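Local coordinates for cytoplasmic protein (Cryptococcus neoformans var. grubii serotype A, PDB 7LPQ) that probably hydrolyses the beta-glucosidic bond of steryl glucosides, as a glycoside hydrolase of family 5 with a TIM-barrel catalytic domain, at residues 132-137 with 640-645; 165-170 with 338-343; 295-300 with 311-316; 467-472 with 483-488. One frame throughout, in Å; residues are numbered along the deposited sequence.

Contact 1 (132-137 with 640-645); sequences KEWGFR and PSPSVI
The Schellman turn that ends helix 118-133 offers the indole of W134 to P642, the first residue of helix 642-647, in a CH-pi contact. P642 CG stands 3.8 Å from the centroid of the six-membered ring and only 9° off its normal. Neighbouring atoms of the proline spread over the same ring: CB lies 3.9 Å from W134 CE3, and CD an equal distance from W134 CH2. The two side chains cross at about a right angle, yet the pyrrolidine lies nearly flat over the six-membered ring. With CG beside the backbone N and anti to the carbonyl carbon (chi1 -82°), the indole reaches out to the incoming chain. Its far rim has different neighbours: I645 CG1 comes in the ring plane to 3.8 Å from W134 CZ3, and the P640 carbonyl oxygen, also near that plane, lies 3.2 Å from W134 CH2. P642 CG is also 3.8 Å from E133 O. Behind the tryptophan, G135 takes a positive phi as the C-prime residue, its N bonded to K132 O. Helix 83-93 joins both sides: D85 takes the hydrogen bond of W134 NE1, L88 and A89 touch the indole, and K92 bonds P642 O. No hydrogen bond passes directly between the two segments. Attachment here therefore rests on dispersion and the weak attraction of polarised proline C-H groups to the indole pi cloud, while D85 probably fixes the ring's rotation from its nitrogen.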
# COMPACT_ATOMS: atom_id res chain seq x y z
N LYS A 132 18.32 -9.00 -4.44
CA LYS A 132 19.60 -8.71 -3.79
C LYS A 132 20.72 -8.62 -4.82
O LYS A 132 21.57 -7.72 -4.76
CB LYS A 132 19.91 -9.80 -2.76
CG LYS A 132 21.33 -9.75 -2.21
CD LYS A 132 21.48 -10.68 -1.00
CE LYS A 132 22.91 -10.73 -0.49
NZ LYS A 132 23.72 -11.73 -1.26
N GLU A 133 20.74 -9.55 -5.77
CA GLU A 133 21.76 -9.55 -6.80
C GLU A 133 21.67 -8.31 -7.68
O GLU A 133 22.68 -7.87 -8.25
CB GLU A 133 21.64 -10.84 -7.61
CG GLU A 133 21.97 -10.76 -9.08
CD GLU A 133 21.91 -12.13 -9.75
OE1 GLU A 133 22.29 -13.13 -9.08
OE2 GLU A 133 21.48 -12.20 -10.93
N TRP A 134 20.49 -7.71 -7.78
CA TRP A 134 20.32 -6.47 -8.54
C TRP A 134 20.45 -5.23 -7.67
O TRP A 134 20.22 -4.12 -8.15
CB TRP A 134 18.97 -6.47 -9.26
CG TRP A 134 19.02 -7.23 -10.55
CD1 TRP A 134 18.70 -8.54 -10.73
CD2 TRP A 134 19.42 -6.73 -11.83
NE1 TRP A 134 18.88 -8.89 -12.05
CE2 TRP A 134 19.33 -7.79 -12.74
CE3 TRP A 134 19.87 -5.48 -12.29
CZ2 TRP A 134 19.65 -7.66 -14.09
CZ3 TRP A 134 20.19 -5.34 -13.63
CH2 TRP A 134 20.08 -6.42 -14.51
N GLY A 135 20.81 -5.39 -6.40
CA GLY A 135 21.16 -4.26 -5.56
C GLY A 135 20.00 -3.53 -4.93
O GLY A 135 20.16 -2.39 -4.51
N PHE A 136 18.84 -4.17 -4.82
CA PHE A 136 17.67 -3.53 -4.23
C PHE A 136 17.64 -3.77 -2.72
O PHE A 136 17.94 -4.87 -2.24
CB PHE A 136 16.38 -4.05 -4.85
CG PHE A 136 16.13 -3.57 -6.24
CD1 PHE A 136 15.49 -2.37 -6.47
CD2 PHE A 136 16.51 -4.34 -7.33
CE1 PHE A 136 15.25 -1.92 -7.76
CE2 PHE A 136 16.27 -3.90 -8.63
CZ PHE A 136 15.65 -2.69 -8.84
N ARG A 137 17.26 -2.74 -1.98
CA ARG A 137 16.80 -2.91 -0.61
C ARG A 137 15.31 -3.24 -0.65
O ARG A 137 14.57 -2.70 -1.49
CB ARG A 137 17.05 -1.65 0.22
CG ARG A 137 18.49 -1.18 0.18
CD ARG A 137 19.47 -2.23 0.76
NE ARG A 137 20.76 -1.61 1.08
CZ ARG A 137 21.52 -1.91 2.12
NH1 ARG A 137 21.15 -2.86 2.97
NH2 ARG A 137 22.65 -1.26 2.32
N PRO A 640 22.13 -8.83 -20.19
CA PRO A 640 21.80 -7.54 -19.57
C PRO A 640 22.04 -7.57 -18.06
O PRO A 640 21.11 -7.58 -17.26
CB PRO A 640 20.32 -7.34 -19.91
CG PRO A 640 19.85 -8.64 -20.55
CD PRO A 640 21.07 -9.31 -21.09
N SER A 641 23.32 -7.57 -17.69
CA SER A 641 23.75 -7.73 -16.31
C SER A 641 23.43 -6.50 -15.48
O SER A 641 23.02 -5.47 -16.00
CB SER A 641 25.26 -7.98 -16.28
OG SER A 641 25.89 -7.21 -17.30
N PRO A 642 23.61 -6.59 -14.16
CA PRO A 642 23.65 -5.35 -13.36
C PRO A 642 24.82 -4.46 -13.74
O PRO A 642 24.67 -3.23 -13.81
CB PRO A 642 23.76 -5.85 -11.92
CG PRO A 642 23.24 -7.26 -11.95
CD PRO A 642 23.56 -7.80 -13.32
N SER A 643 25.99 -5.05 -13.97
CA SER A 643 27.17 -4.24 -14.27
C SER A 643 26.96 -3.40 -15.52
O SER A 643 27.43 -2.26 -15.59
CB SER A 643 28.40 -5.15 -14.45
OG SER A 643 28.26 -5.97 -15.60
N VAL A 644 26.24 -3.93 -16.51
CA VAL A 644 26.00 -3.15 -17.72
C VAL A 644 25.02 -2.02 -17.43
O VAL A 644 25.13 -0.94 -18.03
CB VAL A 644 25.50 -4.05 -18.87
CG1 VAL A 644 26.58 -5.05 -19.25
CG2 VAL A 644 24.22 -4.75 -18.50
N ILE A 645 24.07 -2.22 -16.52
CA ILE A 645 23.15 -1.15 -16.17
C ILE A 645 23.89 -0.05 -15.41
O ILE A 645 23.68 1.14 -15.66
CB ILE A 645 21.96 -1.69 -15.36
CG1 ILE A 645 21.20 -2.75 -16.16
CG2 ILE A 645 21.03 -0.55 -14.94
CD1 ILE A 645 20.57 -2.23 -17.44

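Contact 2 (165-170 with 338-343); sequences GIDPYH and LWLSKE
D167 OD2 is held by two partners, a salt bridge to R348 and water 1, which donates to it over 3.3 Å. The same water accepts from S341 N at 2.7 Å and so bridges the two segments, next to a single beta bridge between I166 and W339 in otherwise irregular chain. Two direct backbone bonds frame that bridge: L340 N to G165 O at 2.8 Å, the donor standing above the carbonyl plane, and D167 N to L338 O at 2.9 Å, nearly along the C=O axis. G165, with positive phi, is the C-prime residue of the Schellman motif that closes helix 159-163. The other carboxylate oxygen of D167 makes an Asx turn, taking Y169 N from above the carboxylate plane. Its carboxyl carbon anti to the backbone N (chi1 -170°), D167 can serve the water, R348 and its own turn together. L340 lies across the base of this side chain at about a right angle, CD1 3.7 Å from D167 CB. Beyond the bridge, I166 sends its two branches to different partners: CG2 packs 3.5 Å from L338 CD1, while CG1 approaches W339 CZ3 at 4.1 Å, neither over the face nor at the edge of the indole. Helix 206-221 covers this apolar side through I211, L206 and T210. S341 is the N-cap of helix 342-347, its OG bonded to D344 N. At the other end H170 ND1 bonds K337 O, and H170 CB lies 4.1 Å from L338 CA.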
# COMPACT_ATOMS: atom_id res chain seq x y z
N GLY A 165 -18.20 -17.53 10.29
CA GLY A 165 -19.61 -17.86 10.23
C GLY A 165 -20.33 -17.28 9.04
O GLY A 165 -21.57 -17.17 9.08
N ILE A 166 -19.61 -16.93 7.98
CA ILE A 166 -20.17 -16.27 6.82
C ILE A 166 -20.18 -17.26 5.66
O ILE A 166 -19.19 -17.95 5.41
CB ILE A 166 -19.37 -15.01 6.45
CG1 ILE A 166 -19.60 -13.92 7.49
CG2 ILE A 166 -19.75 -14.51 5.08
CD1 ILE A 166 -18.48 -12.91 7.57
N ASP A 167 -21.32 -17.32 4.96
CA ASP A 167 -21.42 -18.11 3.74
C ASP A 167 -20.95 -17.24 2.57
O ASP A 167 -21.64 -16.28 2.22
CB ASP A 167 -22.86 -18.57 3.52
CG ASP A 167 -22.98 -19.58 2.39
OD1 ASP A 167 -22.05 -19.65 1.55
OD2 ASP A 167 -23.99 -20.32 2.35
N PRO A 168 -19.81 -17.54 1.95
CA PRO A 168 -19.30 -16.64 0.91
C PRO A 168 -20.26 -16.44 -0.24
O PRO A 168 -20.25 -15.37 -0.87
CB PRO A 168 -18.01 -17.34 0.43
CG PRO A 168 -17.64 -18.29 1.54
CD PRO A 168 -18.92 -18.70 2.19
N TYR A 169 -21.11 -17.42 -0.54
CA TYR A 169 -21.96 -17.36 -1.72
C TYR A 169 -23.21 -16.52 -1.52
O TYR A 169 -24.01 -16.41 -2.45
CB TYR A 169 -22.34 -18.78 -2.15
CG TYR A 169 -21.12 -19.65 -2.34
CD1 TYR A 169 -20.36 -19.57 -3.50
CD2 TYR A 169 -20.71 -20.54 -1.36
CE1 TYR A 169 -19.24 -20.35 -3.68
CE2 TYR A 169 -19.59 -21.32 -1.52
CZ TYR A 169 -18.86 -21.22 -2.69
OH TYR A 169 -17.74 -21.99 -2.88
N HIS A 170 -23.39 -15.91 -0.35
CA HIS A 170 -24.51 -15.03 -0.08
C HIS A 170 -24.09 -13.58 0.09
O HIS A 170 -24.92 -12.73 0.43
CB HIS A 170 -25.25 -15.50 1.18
CG HIS A 170 -25.82 -16.88 1.06
ND1 HIS A 170 -26.43 -17.53 2.11
CD2 HIS A 170 -25.88 -17.73 0.00
CE1 HIS A 170 -26.83 -18.72 1.71
NE2 HIS A 170 -26.52 -18.87 0.44
N LEU A 338 -26.75 -13.86 5.08
CA LEU A 338 -25.30 -13.91 4.93
C LEU A 338 -24.69 -15.04 5.76
O LEU A 338 -23.63 -15.57 5.40
CB LEU A 338 -24.68 -12.58 5.35
CG LEU A 338 -23.16 -12.54 5.42
CD1 LEU A 338 -22.56 -12.63 4.03
CD2 LEU A 338 -22.65 -11.30 6.13
N TRP A 339 -25.34 -15.41 6.85
CA TRP A 339 -24.72 -16.21 7.89
C TRP A 339 -24.81 -17.70 7.58
O TRP A 339 -25.87 -18.21 7.23
CB TRP A 339 -25.37 -15.88 9.24
CG TRP A 339 -25.43 -14.42 9.42
CD1 TRP A 339 -26.52 -13.60 9.24
CD2 TRP A 339 -24.34 -13.56 9.77
NE1 TRP A 339 -26.17 -12.29 9.47
CE2 TRP A 339 -24.83 -12.24 9.79
CE3 TRP A 339 -22.99 -13.78 10.07
CZ2 TRP A 339 -24.03 -11.15 10.12
CZ3 TRP A 339 -22.20 -12.70 10.39
CH2 TRP A 339 -22.72 -11.40 10.41
N LEU A 340 -23.66 -18.37 7.69
CA LEU A 340 -23.59 -19.81 7.45
C LEU A 340 -24.53 -20.56 8.38
O LEU A 340 -24.54 -20.35 9.59
CB LEU A 340 -22.15 -20.28 7.66
CG LEU A 340 -21.69 -21.58 7.00
CD1 LEU A 340 -21.50 -21.40 5.51
CD2 LEU A 340 -20.40 -22.01 7.65
N SER A 341 -25.34 -21.45 7.80
CA SER A 341 -26.20 -22.29 8.62
C SER A 341 -25.37 -23.28 9.42
O SER A 341 -24.18 -23.51 9.15
CB SER A 341 -27.20 -23.04 7.75
OG SER A 341 -26.56 -24.07 7.03
N LYS A 342 -26.00 -23.88 10.43
CA LYS A 342 -25.34 -24.95 11.18
C LYS A 342 -25.02 -26.13 10.28
O LYS A 342 -23.93 -26.70 10.35
CB LYS A 342 -26.22 -25.39 12.35
CG LYS A 342 -25.43 -25.85 13.58
CD LYS A 342 -24.99 -27.31 13.46
CE LYS A 342 -24.24 -27.76 14.72
NZ LYS A 342 -23.95 -29.23 14.73
N GLU A 343 -25.95 -26.49 9.39
CA GLU A 343 -25.70 -27.59 8.46
C GLU A 343 -24.49 -27.29 7.58
O GLU A 343 -23.61 -28.14 7.40
CB GLU A 343 -26.94 -27.84 7.60
CG GLU A 343 -26.66 -28.61 6.32
CD GLU A 343 -27.88 -29.35 5.80
OE1 GLU A 343 -27.82 -30.59 5.67
OE2 GLU A 343 -28.91 -28.69 5.52
O HOH W 1 -25.38 -21.42 5.12

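Contact 3 (295-300 with 311-316); sequences PSPTPI and QDVQAW
P295 and A315 form an antiparallel non-hydrogen-bonded pair, their CA atoms 4.1 Å apart, and beside it S296 N donates to Q314 O at 2.9 Å, with an angle of 149° at the hydrogen. The donor is tilted 22° from the carbonyl plane. After S296 the chain departs from strand 311-319, and prolines flank this brief pairing as P295 and P297. V313 fills the angle between them. Its CG1 lies beside the backbone N (chi1 -43°) and reaches P297 CB at 4.0 Å, the two side chains crossing at a slant; this leaves CG2 between N and the carbonyl carbon, facing P295 CB at 4.1 Å. S296 turns to the other side of the pairing, with W316 close by: S296 OG lies 3.2 Å from W316 CD1, placed obliquely to the indole. That hydroxyl is hydrogen-bonded to G294 O. The indole nitrogen is served by water 2, which accepts from W316 NE1 at 2.7 Å and bonds only weakly to S296 O, a second, looser link between the segments. Q314 leads its amide away from the proline segment; NE2 donates to A315 O and OE1 accepts from R325. The contact thus lays the proline-rich segment along one edge of strand 311-319, whose antiparallel partner is strand 322-331. T298 is the N-cap of helix 299-306, whose L305 touches P297 and whose E301 touches V313, so that the helix packs back on the strand that follows it.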
# COMPACT_ATOMS: atom_id res chain seq x y z
N PRO A 295 -24.55 2.15 -3.72
CA PRO A 295 -25.47 1.82 -2.62
C PRO A 295 -24.71 1.72 -1.31
O PRO A 295 -23.77 0.94 -1.17
CB PRO A 295 -26.08 0.48 -3.04
CG PRO A 295 -25.81 0.36 -4.51
CD PRO A 295 -24.52 1.10 -4.76
N SER A 296 -25.12 2.53 -0.33
CA SER A 296 -24.41 2.67 0.93
C SER A 296 -25.35 2.43 2.11
O SER A 296 -25.87 3.38 2.71
CB SER A 296 -23.76 4.05 1.04
OG SER A 296 -23.19 4.44 -0.20
N PRO A 297 -25.57 1.17 2.48
CA PRO A 297 -26.37 0.90 3.67
C PRO A 297 -25.66 1.38 4.92
O PRO A 297 -24.43 1.30 5.03
CB PRO A 297 -26.52 -0.63 3.68
CG PRO A 297 -25.99 -1.11 2.35
CD PRO A 297 -25.05 -0.06 1.85
N THR A 298 -26.44 1.91 5.87
CA THR A 298 -25.93 2.17 7.20
C THR A 298 -25.62 0.84 7.89
O THR A 298 -26.06 -0.22 7.42
CB THR A 298 -26.94 2.97 8.02
OG1 THR A 298 -28.01 2.11 8.45
CG2 THR A 298 -27.53 4.12 7.20
N PRO A 299 -24.86 0.86 8.98
CA PRO A 299 -24.56 -0.41 9.66
C PRO A 299 -25.80 -1.25 9.93
O PRO A 299 -25.84 -2.42 9.54
CB PRO A 299 -23.88 0.06 10.96
CG PRO A 299 -23.22 1.35 10.58
CD PRO A 299 -24.18 2.01 9.60
N ILE A 300 -26.83 -0.68 10.55
CA ILE A 300 -28.01 -1.47 10.87
C ILE A 300 -28.75 -1.88 9.60
O ILE A 300 -29.29 -2.99 9.52
CB ILE A 300 -28.93 -0.69 11.83
CG1 ILE A 300 -30.11 -1.56 12.27
CG2 ILE A 300 -29.44 0.59 11.17
CD1 ILE A 300 -29.71 -2.82 13.01
N GLN A 311 -34.15 -3.52 2.11
CA GLN A 311 -33.85 -2.22 2.68
C GLN A 311 -33.74 -1.18 1.57
O GLN A 311 -33.14 -1.44 0.53
CB GLN A 311 -32.54 -2.23 3.49
CG GLN A 311 -32.60 -3.02 4.78
CD GLN A 311 -33.44 -2.34 5.83
OE1 GLN A 311 -32.94 -1.56 6.64
NE2 GLN A 311 -34.74 -2.64 5.82
N ASP A 312 -34.33 -0.01 1.82
CA ASP A 312 -34.19 1.14 0.93
C ASP A 312 -33.03 1.98 1.45
O ASP A 312 -33.14 2.64 2.48
CB ASP A 312 -35.48 1.94 0.88
CG ASP A 312 -35.35 3.22 0.08
OD1 ASP A 312 -34.29 3.43 -0.56
OD2 ASP A 312 -36.31 4.02 0.09
N VAL A 313 -31.91 1.96 0.72
CA VAL A 313 -30.68 2.57 1.18
C VAL A 313 -30.36 3.78 0.31
O VAL A 313 -30.83 3.91 -0.82
CB VAL A 313 -29.49 1.58 1.18
CG1 VAL A 313 -29.92 0.23 1.75
CG2 VAL A 313 -28.92 1.42 -0.23
N GLN A 314 -29.53 4.66 0.85
CA GLN A 314 -29.04 5.83 0.12
C GLN A 314 -27.86 5.44 -0.76
O GLN A 314 -26.92 4.78 -0.31
CB GLN A 314 -28.63 6.92 1.10
CG GLN A 314 -28.06 8.16 0.45
CD GLN A 314 -29.13 9.02 -0.19
OE1 GLN A 314 -29.96 9.60 0.50
NE2 GLN A 314 -29.11 9.09 -1.53
N ALA A 315 -27.90 5.86 -2.02
CA ALA A 315 -26.78 5.72 -2.94
C ALA A 315 -26.04 7.04 -3.04
O ALA A 315 -26.63 8.12 -2.95
CB ALA A 315 -27.25 5.28 -4.32
N TRP A 316 -24.72 6.96 -3.22
CA TRP A 316 -23.87 8.14 -3.25
C TRP A 316 -23.13 8.22 -4.57
O TRP A 316 -22.73 7.21 -5.14
CB TRP A 316 -22.86 8.12 -2.10
CG TRP A 316 -23.50 8.34 -0.76
CD1 TRP A 316 -24.29 7.45 -0.08
CD2 TRP A 316 -23.41 9.50 0.06
NE1 TRP A 316 -24.69 7.99 1.11
CE2 TRP A 316 -24.16 9.26 1.22
CE3 TRP A 316 -22.77 10.73 -0.08
CZ2 TRP A 316 -24.29 10.20 2.24
CZ3 TRP A 316 -22.89 11.67 0.93
CH2 TRP A 316 -23.65 11.39 2.07
O HOH W 2 -25.63 6.72 3.36

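Contact 4 (467-472 with 483-488); sequences FNADAI and VQAVRI
R487, A485 and F467 have the largest areas buried here; in the small antiparallel ladder of strands 467-469 and 486-488, F467 lies at one end, R487 at the central pair and A485 just beyond the other end. R487 pairs with N468 through both backbone bonds: R487 N gives to N468 O at 2.8 Å, and N468 N gives to R487 O at 3.1 Å, in the carbonyl plane. The guanidinium folds back on its own segment, NH1 donating to Q484 O, which lies in its plane, at 3.1 Å. D470 OD2 is 4.4 Å from R487 NH2, well out of that plane, so any attraction is of charge alone; D470 OD2 is hydrogen-bonded to Y479 OH. A485 extends the ladder by one bond, its O accepting from D470 N at 3.0 Å, and also meets A469 CA at 3.2 Å in a CA-H...O contact. F467 turns its ring away from the partner strand (chi1 65°), leaving CB 4.2 Å from V486 CG1. N468 ND2 bonds D455. Helix 490-512 covers the face of N468 and R487 with M496, while L457 of helix 456-461 touches F467 and N468. D470 caps helix 471-475, where A471 touches the bound pyrrolidine-benzoxazinone ligand.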
# COMPACT_ATOMS: atom_id res chain seq x y z
N PHE A 467 -8.64 21.71 -10.73
CA PHE A 467 -8.77 22.03 -9.32
C PHE A 467 -8.44 20.79 -8.50
O PHE A 467 -8.38 19.67 -9.01
CB PHE A 467 -10.20 22.48 -9.00
CG PHE A 467 -11.21 21.39 -9.19
CD1 PHE A 467 -11.73 21.13 -10.45
CD2 PHE A 467 -11.61 20.60 -8.13
CE1 PHE A 467 -12.65 20.12 -10.64
CE2 PHE A 467 -12.55 19.58 -8.31
CZ PHE A 467 -13.06 19.35 -9.57
N ASN A 468 -8.25 20.99 -7.20
CA ASN A 468 -8.05 19.90 -6.26
C ASN A 468 -8.34 20.42 -4.86
O ASN A 468 -8.56 21.61 -4.66
CB ASN A 468 -6.63 19.32 -6.37
CG ASN A 468 -6.57 17.86 -5.96
OD1 ASN A 468 -7.14 17.46 -4.94
ND2 ASN A 468 -5.89 17.05 -6.76
N ALA A 469 -8.33 19.51 -3.89
CA ALA A 469 -8.69 19.87 -2.52
C ALA A 469 -7.79 19.16 -1.53
O ALA A 469 -7.28 18.07 -1.80
CB ALA A 469 -10.16 19.53 -2.23
N ASP A 470 -7.61 19.79 -0.37
CA ASP A 470 -6.70 19.32 0.67
C ASP A 470 -7.41 18.26 1.51
O ASP A 470 -8.09 18.56 2.50
CB ASP A 470 -6.24 20.50 1.52
CG ASP A 470 -5.43 20.08 2.72
OD1 ASP A 470 -5.01 18.91 2.79
OD2 ASP A 470 -5.22 20.93 3.61
N ALA A 471 -7.23 17.00 1.12
CA ALA A 471 -7.91 15.90 1.80
C ALA A 471 -7.59 15.89 3.29
O ALA A 471 -8.49 15.80 4.13
CB ALA A 471 -7.51 14.57 1.16
N ILE A 472 -6.30 15.99 3.64
CA ILE A 472 -5.90 15.85 5.03
C ILE A 472 -6.40 17.03 5.86
O ILE A 472 -6.80 16.87 7.02
CB ILE A 472 -4.37 15.69 5.13
CG1 ILE A 472 -3.95 14.38 4.46
CG2 ILE A 472 -3.94 15.72 6.58
CD1 ILE A 472 -2.46 14.19 4.34
N VAL A 483 -15.17 24.21 0.67
CA VAL A 483 -14.81 25.01 -0.49
C VAL A 483 -13.50 25.75 -0.24
O VAL A 483 -12.74 26.02 -1.18
CB VAL A 483 -15.95 25.98 -0.85
CG1 VAL A 483 -15.42 27.17 -1.62
CG2 VAL A 483 -17.02 25.26 -1.67
N GLN A 484 -13.21 26.10 1.01
CA GLN A 484 -11.93 26.73 1.33
C GLN A 484 -10.76 25.76 1.27
O GLN A 484 -9.61 26.18 1.39
CB GLN A 484 -12.00 27.36 2.73
CG GLN A 484 -12.54 28.78 2.73
CD GLN A 484 -11.92 29.67 1.66
OE1 GLN A 484 -12.51 29.88 0.59
NE2 GLN A 484 -10.72 30.17 1.92
N ALA A 485 -11.03 24.47 1.07
CA ALA A 485 -9.98 23.48 0.90
C ALA A 485 -9.55 23.33 -0.56
O ALA A 485 -8.65 22.54 -0.84
CB ALA A 485 -10.44 22.12 1.43
N VAL A 486 -10.15 24.10 -1.47
CA VAL A 486 -9.90 23.93 -2.90
C VAL A 486 -8.78 24.85 -3.35
O VAL A 486 -8.64 25.98 -2.86
CB VAL A 486 -11.19 24.21 -3.70
CG1 VAL A 486 -10.91 24.14 -5.20
CG2 VAL A 486 -12.28 23.23 -3.31
N ARG A 487 -7.98 24.37 -4.30
CA ARG A 487 -6.94 25.16 -4.94
C ARG A 487 -7.09 25.01 -6.44
O ARG A 487 -7.52 23.97 -6.94
CB ARG A 487 -5.53 24.73 -4.51
CG ARG A 487 -5.39 24.35 -3.07
CD ARG A 487 -4.97 25.52 -2.17
NE ARG A 487 -4.81 25.06 -0.79
CZ ARG A 487 -5.72 25.23 0.17
NH1 ARG A 487 -6.86 25.88 -0.07
NH2 ARG A 487 -5.48 24.75 1.39
N ILE A 488 -6.71 26.07 -7.17
CA ILE A 488 -6.81 26.11 -8.62
C ILE A 488 -5.42 26.31 -9.19
O ILE A 488 -4.62 27.06 -8.63
CB ILE A 488 -7.76 27.23 -9.09
CG1 ILE A 488 -9.21 26.86 -8.78
CG2 ILE A 488 -7.58 27.48 -10.59
CD1 ILE A 488 -9.64 27.30 -7.40

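In the fold
From the N terminus, contact 1 opens first, at the end of helix 118-133, and closes last, joining helix 642-647 after 502 intervening residues; the other three contacts all fall within that span. Contact 2 opens at 165-170 and closes at 338-343, enclosing the short-range contact 3, which ties the start of helix 299-306 to strand 311-319. Contact 4 follows in series, closing a hairpin-like excursion near the ligand. Contacts 2 and 3 share one side of the molecule, with nearest atoms about 9 Å apart, whereas contact 1 lies across the chain's centre from both, its centre about 50 Å from that of contact 2.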